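Local coordinates for avirulence protein AvrP123 (Melampsora lini, PDB 5VJJ) that is a zinc-binding avirulence effector of flax rust, recognised by the flax resistance protein P and possibly acting in the plant cell nucleus, at residues 16-22 and 56-61; 29-33 and 47-53; 9-13 and 24-28; 37-43 and 75-81. Residue numbers count along the deposited sequence, not the author numbering.

Contact 1 of 4, residues 16-22 and 56-61; sequences CLCRRIA and YRCPNC. With ZN (zinc ion), chain C.
Two Cys-rich turns close on one zinc ion in a four-cysteine site. Residues 16-19 form a type I beta turn (Arg19 N to Cys16 O, 2.7 Å) before the chain enters strand 21-23; residues 56-58 are extended, and 59-61 take helical backbone angles. No hydrogen bond crosses between the segments. Tyr56, chi1 p, sets CD2 3.6 Å from Ala22 CB and CE2 3.7 Å from Cys16 SG, an oblique sulfur-aromatic contact. Cys58 SG, chi1 t, binds ZN at 2.3 Å and accepts from Cys61 N at 3.5 Å, as usual in a CxxC zinc knuckle. Pro59 CD rests 3.7 Å from Ile21 O. Asn60 places CG 3.4 Å from Arg20 NH1, over the guanidinium face. Cys61 SG completes the site 2.3 Å from ZN, together with the CxC pair, Cys16 SG at 2.4 Å and Cys18 SG at 2.3 Å. The site sits at the end of strand 51-58: Tyr56 OH is hydrogen-bonded to His66 ND1 on strand 64-69, while Ala22 pairs with Val14 on strand 13-15.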
loop_
_atom_site.group_PDB
_atom_site.type_symbol
_atom_site.label_atom_id
_atom_site.label_comp_id
_atom_site.label_asym_id
_atom_site.label_seq_id
_atom_site.Cartn_x
_atom_site.Cartn_y
_atom_site.Cartn_z
ATOM N N CYS A 16 -1.025 3.929 -11.369
ATOM C CA CYS A 16 -1.898 2.769 -11.294
ATOM C C CYS A 16 -1.089 1.494 -11.522
ATOM O O CYS A 16 0.050 1.524 -11.996
ATOM C CB CYS A 16 -3.026 2.882 -12.327
ATOM S SG CYS A 16 -4.109 1.417 -12.481
ATOM N N LEU A 17 -1.688 0.355 -11.164
ATOM C CA LEU A 17 -1.007 -0.918 -11.371
ATOM C C LEU A 17 -0.717 -1.168 -12.844
ATOM O O LEU A 17 0.224 -1.900 -13.172
ATOM C CB LEU A 17 -1.839 -2.057 -10.797
ATOM C CG LEU A 17 -2.037 -2.007 -9.283
ATOM C CD1 LEU A 17 -3.030 -3.076 -8.862
ATOM C CD2 LEU A 17 -0.712 -2.176 -8.559
ATOM N N CYS A 18 -1.506 -0.582 -13.742
ATOM C CA CYS A 18 -1.201 -0.641 -15.167
ATOM C C CYS A 18 -0.082 0.315 -15.562
ATOM O O CYS A 18 0.295 0.344 -16.738
ATOM C CB CYS A 18 -2.459 -0.338 -15.988
ATOM S SG CYS A 18 -2.883 1.413 -16.074
ATOM N N ARG A 19 0.438 1.092 -14.610
ATOM C CA ARG A 19 1.575 2.000 -14.703
ATOM C C ARG A 19 1.180 3.387 -15.221
ATOM O O ARG A 19 2.022 4.285 -15.221
ATOM C CB ARG A 19 2.732 1.448 -15.560
ATOM C CG ARG A 19 3.403 0.239 -14.929
ATOM C CD ARG A 19 4.678 -0.178 -15.653
ATOM N NE ARG A 19 4.412 -0.899 -16.898
ATOM C CZ ARG A 19 4.556 -0.397 -18.123
ATOM N NH1 ARG A 19 4.971 0.853 -18.307
ATOM N NH2 ARG A 19 4.288 -1.154 -19.179
ATOM N N ARG A 20 -0.063 3.604 -15.644
ATOM C CA ARG A 20 -0.495 4.947 -16.010
ATOM C C ARG A 20 -0.629 5.818 -14.762
ATOM O O ARG A 20 -0.775 5.324 -13.640
ATOM C CB ARG A 20 -1.830 4.904 -16.756
ATOM C CG ARG A 20 -1.727 4.427 -18.190
ATOM C CD ARG A 20 -3.098 4.176 -18.772
ATOM N NE ARG A 20 -3.028 3.727 -20.157
ATOM C CZ ARG A 20 -2.948 2.454 -20.536
ATOM N NH1 ARG A 20 -2.922 1.481 -19.635
ATOM N NH2 ARG A 20 -2.889 2.154 -21.827
ATOM N N ILE A 21 -0.580 7.130 -14.971
ATOM C CA ILE A 21 -0.757 8.080 -13.878
ATOM C C ILE A 21 -2.248 8.318 -13.673
ATOM O O ILE A 21 -2.982 8.619 -14.622
ATOM C CB ILE A 21 -0.009 9.391 -14.165
ATOM C CG1 ILE A 21 1.479 9.118 -14.429
ATOM C CG2 ILE A 21 -0.168 10.368 -13.013
ATOM C CD1 ILE A 21 2.209 8.401 -13.300
ATOM N N ALA A 22 -2.701 8.165 -12.434
ATOM C CA ALA A 22 -4.109 8.281 -12.102
ATOM C C ALA A 22 -4.308 9.314 -11.002
ATOM O O ALA A 22 -3.434 9.494 -10.146
ATOM C CB ALA A 22 -4.686 6.935 -11.640
ATOM N N TYR A 56 -8.099 5.740 -6.571
ATOM C CA TYR A 56 -7.913 6.597 -7.729
ATOM C C TYR A 56 -8.851 6.158 -8.845
ATOM O O TYR A 56 -9.525 5.130 -8.759
ATOM C CB TYR A 56 -6.456 6.579 -8.191
ATOM C CG TYR A 56 -5.881 5.192 -8.290
ATOM C CD1 TYR A 56 -5.204 4.624 -7.223
ATOM C CD2 TYR A 56 -6.018 4.445 -9.452
ATOM C CE1 TYR A 56 -4.674 3.354 -7.311
ATOM C CE2 TYR A 56 -5.489 3.182 -9.547
ATOM C CZ TYR A 56 -4.818 2.637 -8.478
ATOM O OH TYR A 56 -4.292 1.363 -8.575
ATOM N N ARG A 57 -8.891 6.971 -9.898
ATOM C CA ARG A 57 -9.751 6.761 -11.059
ATOM C C ARG A 57 -8.843 6.765 -12.284
ATOM O O ARG A 57 -8.554 7.823 -12.840
ATOM C CB ARG A 57 -10.826 7.845 -11.147
ATOM C CG ARG A 57 -11.799 7.694 -12.319
ATOM C CD ARG A 57 -12.948 6.765 -11.971
ATOM N NE ARG A 57 -13.926 7.406 -11.094
ATOM C CZ ARG A 57 -15.062 7.970 -11.502
ATOM N NH1 ARG A 57 -15.400 7.979 -12.787
ATOM N NH2 ARG A 57 -15.873 8.524 -10.613
ATOM N N CYS A 58 -8.393 5.586 -12.702
ATOM C CA CYS A 58 -7.442 5.502 -13.807
ATOM C C CYS A 58 -8.135 5.812 -15.130
ATOM O O CYS A 58 -9.215 5.272 -15.398
ATOM C CB CYS A 58 -6.815 4.113 -13.870
ATOM S SG CYS A 58 -5.595 3.935 -15.192
ATOM N N PRO A 59 -7.544 6.648 -15.992
ATOM C CA PRO A 59 -8.178 6.908 -17.297
ATOM C C PRO A 59 -8.371 5.654 -18.122
ATOM O O PRO A 59 -9.273 5.608 -18.968
ATOM C CB PRO A 59 -7.205 7.881 -17.975
ATOM C CG PRO A 59 -5.898 7.618 -17.320
ATOM C CD PRO A 59 -6.229 7.303 -15.888
ATOM N N ASN A 60 -7.543 4.636 -17.905
ATOM C CA ASN A 60 -7.682 3.360 -18.597
ATOM C C ASN A 60 -8.577 2.399 -17.817
ATOM O O ASN A 60 -9.592 1.926 -18.335
ATOM C CB ASN A 60 -6.297 2.744 -18.817
ATOM C CG ASN A 60 -6.357 1.423 -19.547
ATOM O OD1 ASN A 60 -6.595 1.378 -20.753
ATOM N ND2 ASN A 60 -6.127 0.335 -18.820
ATOM N N CYS A 61 -8.218 2.121 -16.566
ATOM C CA CYS A 61 -8.878 1.095 -15.772
ATOM C C CYS A 61 -10.130 1.580 -15.055
ATOM O O CYS A 61 -10.873 0.751 -14.521
ATOM C CB CYS A 61 -7.908 0.540 -14.727
ATOM S SG CYS A 61 -6.257 0.211 -15.338
HETATM ZN ZN ZN C . -4.756 1.798 -14.730
#

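Contact 2 of 4, residues 29-33 and 47-53; sequences FGVRC and CPGPAEQ. With ZN (zinc ion), chain D.
Ala51 CB lies at the apolar centre, 3.8 Å from Cys33 CB and 4.3 Å from Val31 CG2, with Cys33 CB also 4.0 Å from Cys47 CB. Strands 29-30 and 51-58 run antiparallel here. Gly30 faces Glu52 as a non-hydrogen-bonded pair, CA to CA 4.3 Å, and Phe29 faces Gln53 as a hydrogen-bonded pair at 5.6 Å. Gln53 N donates to Phe29 O at 2.9 Å; the return bond, Phe29 N to Gln53 O, is weak at 3.4 Å. Val31 N to Ala51 O, 3.1 Å, carries the pairing one step further. Phe29 (chi1 p) lays its ring face under Gln53 CB, 4.0 Å from the centroid, a CH-pi contact, while the Gln53 amide, reached through t, t rotamers, bonds Ser65 on strand 64-69. Further along, the segments spread around zinc. Cys33 and Cys47, both chi1 t, each hold ZN through SG at 2.3 Å, and a cis peptide precedes Pro50. Gly49 N donates to Cys47 SG at 3.2 Å. With Cys69 and His73 completing a site of three cysteines and one histidine, the chemistry implies that metal coordination joins the two segments beyond their last mutual hydrogen bond, Val31 N to Ala51 O.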
loop_
_atom_site.group_PDB
_atom_site.type_symbol
_atom_site.label_atom_id
_atom_site.label_comp_id
_atom_site.label_asym_id
_atom_site.label_seq_id
_atom_site.Cartn_x
_atom_site.Cartn_y
_atom_site.Cartn_z
ATOM N N PHE A 29 -4.783 6.588 2.939
ATOM C CA PHE A 29 -5.155 6.326 4.320
ATOM C C PHE A 29 -4.583 4.993 4.787
ATOM O O PHE A 29 -4.486 4.033 4.019
ATOM C CB PHE A 29 -6.679 6.332 4.498
ATOM C CG PHE A 29 -7.410 5.364 3.611
ATOM C CD1 PHE A 29 -7.724 5.703 2.304
ATOM C CD2 PHE A 29 -7.805 4.125 4.091
ATOM C CE1 PHE A 29 -8.405 4.818 1.490
ATOM C CE2 PHE A 29 -8.491 3.237 3.283
ATOM C CZ PHE A 29 -8.790 3.584 1.982
ATOM N N GLY A 30 -4.215 4.949 6.065
ATOM C CA GLY A 30 -3.612 3.752 6.618
ATOM C C GLY A 30 -4.584 2.588 6.679
ATOM O O GLY A 30 -5.793 2.757 6.814
ATOM N N VAL A 31 -4.035 1.378 6.586
ATOM C CA VAL A 31 -4.825 0.153 6.572
ATOM C C VAL A 31 -3.996 -0.979 7.164
ATOM O O VAL A 31 -2.782 -0.863 7.347
ATOM C CB VAL A 31 -5.292 -0.235 5.146
ATOM C CG1 VAL A 31 -6.387 0.691 4.673
ATOM C CG2 VAL A 31 -4.120 -0.229 4.175
ATOM N N ARG A 32 -4.668 -2.091 7.458
ATOM C CA ARG A 32 -3.982 -3.306 7.866
ATOM C C ARG A 32 -3.247 -3.899 6.674
ATOM O O ARG A 32 -3.807 -4.008 5.579
ATOM C CB ARG A 32 -4.976 -4.327 8.412
ATOM C CG ARG A 32 -5.574 -4.007 9.767
ATOM C CD ARG A 32 -6.560 -5.101 10.186
ATOM N NE ARG A 32 -7.067 -4.908 11.540
ATOM C CZ ARG A 32 -8.051 -5.621 12.081
ATOM N NH1 ARG A 32 -8.647 -6.577 11.382
ATOM N NH2 ARG A 32 -8.446 -5.372 13.321
ATOM N N CYS A 33 -1.994 -4.294 6.890
ATOM C CA CYS A 33 -1.233 -5.019 5.884
ATOM C C CYS A 33 -1.543 -6.506 6.007
ATOM O O CYS A 33 -1.408 -7.087 7.089
ATOM C CB CYS A 33 0.264 -4.771 6.044
ATOM S SG CYS A 33 1.241 -5.719 4.870
ATOM N N CYS A 47 2.089 -8.308 9.663
ATOM C CA CYS A 47 2.939 -7.148 9.449
ATOM C C CYS A 47 2.352 -5.949 10.183
ATOM O O CYS A 47 1.179 -5.621 9.972
ATOM C CB CYS A 47 3.063 -6.832 7.965
ATOM S SG CYS A 47 3.929 -5.275 7.652
ATOM N N PRO A 48 3.119 -5.271 11.047
ATOM C CA PRO A 48 2.588 -4.076 11.726
ATOM C C PRO A 48 2.478 -2.846 10.841
ATOM O O PRO A 48 2.047 -1.797 11.334
ATOM C CB PRO A 48 3.605 -3.827 12.853
ATOM C CG PRO A 48 4.428 -5.070 12.938
ATOM C CD PRO A 48 4.439 -5.649 11.574
ATOM N N GLY A 49 2.855 -2.926 9.569
ATOM C CA GLY A 49 2.850 -1.760 8.704
ATOM C C GLY A 49 4.173 -1.018 8.759
ATOM O O GLY A 49 5.181 -1.583 9.187
ATOM N N PRO A 50 4.182 0.257 8.345
ATOM C CA PRO A 50 3.026 1.047 7.898
ATOM C C PRO A 50 2.537 0.692 6.492
ATOM O O PRO A 50 3.343 0.529 5.569
ATOM C CB PRO A 50 3.552 2.492 7.927
ATOM C CG PRO A 50 4.890 2.440 8.613
ATOM C CD PRO A 50 5.410 1.066 8.371
ATOM N N ALA A 51 1.218 0.588 6.337
ATOM C CA ALA A 51 0.601 0.309 5.050
ATOM C C ALA A 51 -0.461 1.358 4.764
ATOM O O ALA A 51 -1.122 1.859 5.678
ATOM C CB ALA A 51 -0.018 -1.091 5.024
ATOM N N GLU A 52 -0.618 1.689 3.482
ATOM C CA GLU A 52 -1.570 2.696 3.037
ATOM C C GLU A 52 -2.330 2.179 1.828
ATOM O O GLU A 52 -1.801 1.403 1.028
ATOM C CB GLU A 52 -0.890 4.022 2.656
ATOM C CG GLU A 52 -0.337 4.815 3.816
ATOM C CD GLU A 52 0.209 6.155 3.370
ATOM O OE1 GLU A 52 0.574 6.278 2.178
ATOM O OE2 GLU A 52 0.266 7.080 4.209
ATOM N N GLN A 53 -3.570 2.634 1.695
ATOM C CA GLN A 53 -4.417 2.287 0.567
ATOM C C GLN A 53 -4.632 3.515 -0.307
ATOM O O GLN A 53 -4.793 4.634 0.200
ATOM C CB GLN A 53 -5.760 1.731 1.035
ATOM C CG GLN A 53 -6.650 1.255 -0.096
ATOM C CD GLN A 53 -7.849 0.480 0.408
ATOM O OE1 GLN A 53 -7.894 0.077 1.570
ATOM N NE2 GLN A 53 -8.830 0.276 -0.459
HETATM ZN ZN ZN D . 3.351 -4.995 5.402
#

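Contact 3 of 4, residues 9-13 and 24-28; sequences QELGV and LTQPP
A single backbone hydrogen bond, Leu24 N to Gly12 O at 3.0 Å, joins two irregular segments that otherwise meet mainly through Leu11 and Leu24. The chains approach most closely at Val13 and Leu24, CA to CA 5.3 Å. Leu11 adopts the mt rotamer (chi1 -77°, chi2 175°), which carries its branched end over the backbone of residues 24-27: CD1 comes 3.2 Å from Leu24 O and 3.4 Å from Thr25 O, while CD2 sits 4.2 Å from both Gln26 CA and Pro27 CD. The leucine thus covers carbonyls and a proline edge and interlocks with no second apolar side chain of similar size. Leu24 is also mt (chi1 -63°, chi2 170°). Its CA-CB bond points toward residues 9-13, and its CD1 passes close to Gly12, where the absence of a side chain leaves it room. Thr25 and Gln26, both chi1 p, direct their CA-CB bonds away from residues 9-13. The pairing extends the open end of the hairpin formed by strands 13-15 and 21-23. Residues 24-28 also lie along strand 51-58: Leu24 and Pro28 touch Tyr54, Gln26 packs on Met55, and Thr25 makes a backbone hydrogen bond to Met55, its OG1 a weak one to Met55 O.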
loop_
_atom_site.group_PDB
_atom_site.type_symbol
_atom_site.label_atom_id
_atom_site.label_comp_id
_atom_site.label_asym_id
_atom_site.label_seq_id
_atom_site.Cartn_x
_atom_site.Cartn_y
_atom_site.Cartn_z
ATOM N N GLN A 9 -9.823 22.098 -4.458
ATOM C CA GLN A 9 -9.193 21.146 -3.544
ATOM C C GLN A 9 -8.262 20.249 -4.350
ATOM O O GLN A 9 -8.724 19.392 -5.110
ATOM C CB GLN A 9 -10.239 20.315 -2.806
ATOM C CG GLN A 9 -9.650 19.280 -1.867
ATOM C CD GLN A 9 -8.702 19.885 -0.835
ATOM O OE1 GLN A 9 -9.116 20.647 0.044
ATOM N NE2 GLN A 9 -7.421 19.551 -0.943
ATOM N N GLU A 10 -6.957 20.440 -4.185
ATOM C CA GLU A 10 -5.991 19.628 -4.911
ATOM C C GLU A 10 -5.942 18.211 -4.354
ATOM O O GLU A 10 -5.918 18.000 -3.137
ATOM C CB GLU A 10 -4.594 20.246 -4.840
ATOM C CG GLU A 10 -3.523 19.363 -5.502
ATOM C CD GLU A 10 -2.234 20.097 -5.842
ATOM O OE1 GLU A 10 -1.859 21.045 -5.121
ATOM O OE2 GLU A 10 -1.593 19.714 -6.846
ATOM N N LEU A 11 -5.923 17.238 -5.259
ATOM C CA LEU A 11 -5.696 15.842 -4.912
ATOM C C LEU A 11 -4.459 15.348 -5.643
ATOM O O LEU A 11 -4.207 15.726 -6.792
ATOM C CB LEU A 11 -6.904 14.961 -5.263
ATOM C CG LEU A 11 -8.114 15.029 -4.314
ATOM C CD1 LEU A 11 -9.261 14.206 -4.852
ATOM C CD2 LEU A 11 -7.762 14.556 -2.904
ATOM N N GLY A 12 -3.681 14.520 -4.959
ATOM C CA GLY A 12 -2.469 13.982 -5.524
ATOM C C GLY A 12 -2.753 13.048 -6.683
ATOM O O GLY A 12 -3.893 12.753 -7.040
ATOM N N VAL A 13 -1.671 12.588 -7.295
ATOM C CA VAL A 13 -1.736 11.615 -8.371
ATOM C C VAL A 13 -0.900 10.413 -7.959
ATOM O O VAL A 13 -0.058 10.488 -7.062
ATOM C CB VAL A 13 -1.250 12.196 -9.714
ATOM C CG1 VAL A 13 -2.161 13.337 -10.151
ATOM C CG2 VAL A 13 0.192 12.675 -9.599
ATOM N N LEU A 24 -5.716 10.473 -7.549
ATOM C CA LEU A 24 -6.318 10.031 -6.301
ATOM C C LEU A 24 -7.659 10.720 -6.115
ATOM O O LEU A 24 -7.813 11.900 -6.439
ATOM C CB LEU A 24 -5.407 10.355 -5.117
ATOM C CG LEU A 24 -4.042 9.677 -5.080
ATOM C CD1 LEU A 24 -3.208 10.318 -3.992
ATOM C CD2 LEU A 24 -4.204 8.182 -4.844
ATOM N N THR A 25 -8.638 9.975 -5.598
ATOM C CA THR A 25 -9.931 10.553 -5.263
ATOM C C THR A 25 -10.059 10.904 -3.787
ATOM O O THR A 25 -10.955 11.678 -3.426
ATOM C CB THR A 25 -11.061 9.599 -5.670
ATOM O OG1 THR A 25 -10.860 8.322 -5.056
ATOM C CG2 THR A 25 -11.092 9.446 -7.186
ATOM N N GLN A 26 -9.192 10.357 -2.940
ATOM C CA GLN A 26 -9.012 10.827 -1.574
ATOM C C GLN A 26 -7.551 10.629 -1.205
ATOM O O GLN A 26 -6.840 9.869 -1.872
ATOM C CB GLN A 26 -9.930 10.087 -0.589
ATOM C CG GLN A 26 -9.820 8.572 -0.652
ATOM C CD GLN A 26 -10.832 7.879 0.240
ATOM O OE1 GLN A 26 -11.708 7.161 -0.239
ATOM N NE2 GLN A 26 -10.713 8.087 1.547
ATOM N N PRO A 27 -7.062 11.312 -0.174
ATOM C CA PRO A 27 -5.666 11.122 0.236
ATOM C C PRO A 27 -5.420 9.680 0.640
ATOM O O PRO A 27 -6.362 8.963 1.005
ATOM C CB PRO A 27 -5.506 12.073 1.435
ATOM C CG PRO A 27 -6.636 13.044 1.326
ATOM C CD PRO A 27 -7.757 12.305 0.665
ATOM N N PRO A 28 -4.177 9.208 0.584
ATOM C CA PRO A 28 -3.893 7.857 1.080
ATOM C C PRO A 28 -4.235 7.740 2.557
ATOM O O PRO A 28 -4.016 8.668 3.337
ATOM C CB PRO A 28 -2.388 7.690 0.832
ATOM C CG PRO A 28 -2.038 8.712 -0.189
ATOM C CD PRO A 28 -2.980 9.855 0.020
#

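Contact 4 of 4, residues 37-43 and 75-81; sequences LNCPCDY and GTCQQVH. With ZN (zinc ion), chain E.
Tyr43 overlaps His81 in an offset stack, ring centroids 4.3 Å apart and planes at 21°, on the histidine ligand of a CCCH zinc finger site. Reciprocal CH-pi contacts reinforce the stack: Tyr43 CB is 3.9 Å from the centroid of the His81 ring, and His81 CB 3.9 Å from that of Tyr43. The irregular segment 37-43 supplies a CxC pair, Cys39 and Cys41, both chi1 p; the short helix 77-80 supplies Cys77 (chi1 m) at its first turn and His81 (chi1 p) just past its end. The cysteine SG atoms bind ZN at 2.4 Å (Cys39), 2.4 Å (Cys41) and 2.3 Å (Cys77). A capping box starts the helix: Thr76 N donates to Gln79 OE1 at 2.6 Å and Gln79 N to Thr76 OG1 at 3.3 Å. The segments come closest at Cys39 and Cys77, CA to CA 5.3 Å. Alongside, Leu37 CD1 meets Val80 CG1 at 3.7 Å. Gly75 N makes a weak 3.4 Å hydrogen bond to Asn38 O, and Gly75 O accepts a CA-H contact from Cys39 CA at 3.5 Å. The shortest metal bond is that of His81, whose NE2 stands 1.9 Å from ZN.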
loop_
_atom_site.group_PDB
_atom_site.type_symbol
_atom_site.label_atom_id
_atom_site.label_comp_id
_atom_site.label_asym_id
_atom_site.label_seq_id
_atom_site.Cartn_x
_atom_site.Cartn_y
_atom_site.Cartn_z
ATOM N N LEU A 37 4.487 -13.200 6.217
ATOM C CA LEU A 37 5.901 -12.991 6.492
ATOM C C LEU A 37 6.703 -14.253 6.197
ATOM O O LEU A 37 6.215 -15.376 6.350
ATOM C CB LEU A 37 6.109 -12.573 7.948
ATOM C CG LEU A 37 5.204 -11.437 8.432
ATOM C CD1 LEU A 37 5.384 -11.209 9.924
ATOM C CD2 LEU A 37 5.462 -10.152 7.652
ATOM N N ASN A 38 7.949 -14.051 5.773
ATOM C CA ASN A 38 8.875 -15.148 5.501
ATOM C C ASN A 38 10.199 -14.839 6.193
ATOM O O ASN A 38 11.006 -14.054 5.688
ATOM C CB ASN A 38 9.067 -15.356 4.002
ATOM C CG ASN A 38 7.783 -15.751 3.299
ATOM O OD1 ASN A 38 7.375 -15.119 2.323
ATOM N ND2 ASN A 38 7.138 -16.803 3.794
ATOM N N CYS A 39 10.404 -15.447 7.349
ATOM C CA CYS A 39 11.663 -15.436 8.063
ATOM C C CYS A 39 12.231 -16.850 8.096
ATOM O O CYS A 39 11.499 -17.825 7.900
ATOM C CB CYS A 39 11.466 -14.901 9.490
ATOM S SG CYS A 39 10.741 -16.061 10.656
ATOM N N PRO A 40 13.537 -17.007 8.330
ATOM C CA PRO A 40 14.131 -18.354 8.256
ATOM C C PRO A 40 13.582 -19.334 9.282
ATOM O O PRO A 40 13.921 -20.521 9.204
ATOM C CB PRO A 40 15.627 -18.096 8.479
ATOM C CG PRO A 40 15.679 -16.819 9.229
ATOM C CD PRO A 40 14.528 -15.994 8.727
ATOM N N CYS A 41 12.753 -18.889 10.227
ATOM C CA CYS A 41 12.152 -19.765 11.221
ATOM C C CYS A 41 10.652 -19.902 10.955
ATOM O O CYS A 41 10.136 -19.466 9.919
ATOM C CB CYS A 41 12.425 -19.239 12.632
ATOM S SG CYS A 41 11.366 -17.868 13.139
ATOM N N ASP A 42 9.948 -20.507 11.913
ATOM C CA ASP A 42 8.531 -20.818 11.783
ATOM C C ASP A 42 7.632 -19.753 12.404
ATOM O O ASP A 42 6.463 -20.032 12.690
ATOM C CB ASP A 42 8.235 -22.180 12.415
ATOM C CG ASP A 42 8.764 -23.335 11.586
ATOM O OD1 ASP A 42 8.539 -23.341 10.357
ATOM O OD2 ASP A 42 9.405 -24.239 12.162
ATOM N N TYR A 43 8.143 -18.543 12.613
ATOM C CA TYR A 43 7.336 -17.501 13.233
ATOM C C TYR A 43 6.116 -17.176 12.373
ATOM O O TYR A 43 6.191 -17.135 11.143
ATOM C CB TYR A 43 8.173 -16.239 13.460
ATOM C CG TYR A 43 7.357 -15.041 13.879
ATOM C CD1 TYR A 43 6.888 -14.131 12.935
ATOM C CD2 TYR A 43 7.049 -14.819 15.213
ATOM C CE1 TYR A 43 6.135 -13.033 13.312
ATOM C CE2 TYR A 43 6.296 -13.724 15.601
ATOM C CZ TYR A 43 5.843 -12.836 14.647
ATOM O OH TYR A 43 5.098 -11.749 15.029
ATOM N N GLY A 75 13.089 -11.476 5.070
ATOM C CA GLY A 75 14.410 -11.198 5.591
ATOM C C GLY A 75 14.710 -12.079 6.788
ATOM O O GLY A 75 14.065 -13.102 7.003
ATOM N N THR A 76 15.704 -11.651 7.560
ATOM C CA THR A 76 16.119 -12.407 8.728
ATOM C C THR A 76 15.065 -12.301 9.825
ATOM O O THR A 76 14.115 -11.517 9.746
ATOM C CB THR A 76 17.465 -11.906 9.252
ATOM O OG1 THR A 76 17.308 -10.590 9.798
ATOM C CG2 THR A 76 18.503 -11.870 8.141
ATOM N N CYS A 77 15.247 -13.114 10.867
ATOM C CA CYS A 77 14.339 -13.069 12.006
ATOM C C CYS A 77 14.386 -11.717 12.704
ATOM O O CYS A 77 13.366 -11.250 13.224
ATOM C CB CYS A 77 14.682 -14.191 12.984
ATOM S SG CYS A 77 14.284 -15.840 12.359
ATOM N N GLN A 78 15.552 -11.070 12.718
ATOM C CA GLN A 78 15.666 -9.761 13.355
ATOM C C GLN A 78 14.941 -8.684 12.554
ATOM O O GLN A 78 14.373 -7.754 13.139
ATOM C CB GLN A 78 17.143 -9.398 13.531
ATOM C CG GLN A 78 17.392 -8.044 14.189
ATOM C CD GLN A 78 16.835 -7.966 15.596
ATOM O OE1 GLN A 78 16.576 -8.988 16.232
ATOM N NE2 GLN A 78 16.645 -6.749 16.090
ATOM N N GLN A 79 14.943 -8.798 11.225
ATOM C CA GLN A 79 14.312 -7.790 10.381
ATOM C C GLN A 79 12.792 -7.927 10.373
ATOM O O GLN A 79 12.076 -6.925 10.471
ATOM C CB GLN A 79 14.868 -7.889 8.960
ATOM C CG GLN A 79 16.373 -7.665 8.879
ATOM C CD GLN A 79 16.984 -8.206 7.601
ATOM O OE1 GLN A 79 16.663 -9.312 7.163
ATOM N NE2 GLN A 79 17.877 -7.428 6.998
ATOM N N VAL A 80 12.279 -9.153 10.262
ATOM C CA VAL A 80 10.835 -9.352 10.172
ATOM C C VAL A 80 10.168 -9.155 11.531
ATOM O O VAL A 80 9.194 -8.404 11.651
ATOM C CB VAL A 80 10.527 -10.742 9.586
ATOM C CG1 VAL A 80 9.041 -11.047 9.677
ATOM C CG2 VAL A 80 10.985 -10.820 8.137
ATOM N N HIS A 81 10.660 -9.839 12.567
ATOM C CA HIS A 81 10.026 -9.845 13.888
ATOM C C HIS A 81 11.064 -9.544 14.963
ATOM O O HIS A 81 11.617 -10.461 15.586
ATOM C CB HIS A 81 9.333 -11.184 14.157
ATOM C CG HIS A 81 10.109 -12.372 13.686
ATOM N ND1 HIS A 81 10.945 -13.093 14.511
ATOM C CD2 HIS A 81 10.175 -12.967 12.471
ATOM C CE1 HIS A 81 11.491 -14.080 13.823
ATOM N NE2 HIS A 81 11.042 -14.026 12.584
HETATM ZN ZN ZN E . 12.031 -15.672 12.586
#

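How the contacts relate
The contacts string out along an elongated chain. Contacts 1 and 4, centred 34 Å apart, lie on opposite sides of its centre; contact 2 lies between them, 21 Å from contact 1 and 19 Å from contact 4, centre to centre. Contacts 1 and 2 share strand 51-58. Contact 3 adjoins contact 1, where Leu24 CA meets Tyr56 CB at 3.9 Å, and reaches contact 2 through Pro28. Leu37 CD2 bridges contacts 4 and 2, 4.1 Å from Cys47 CB. Along the chain contact 3 crosses contact 1 and closes before contacts 2 and 4 open; contact 2 nests inside contact 1, whereas contact 4 crosses both. With one short helix, the fold probably relies largely on three zinc sites interleaved in sequence.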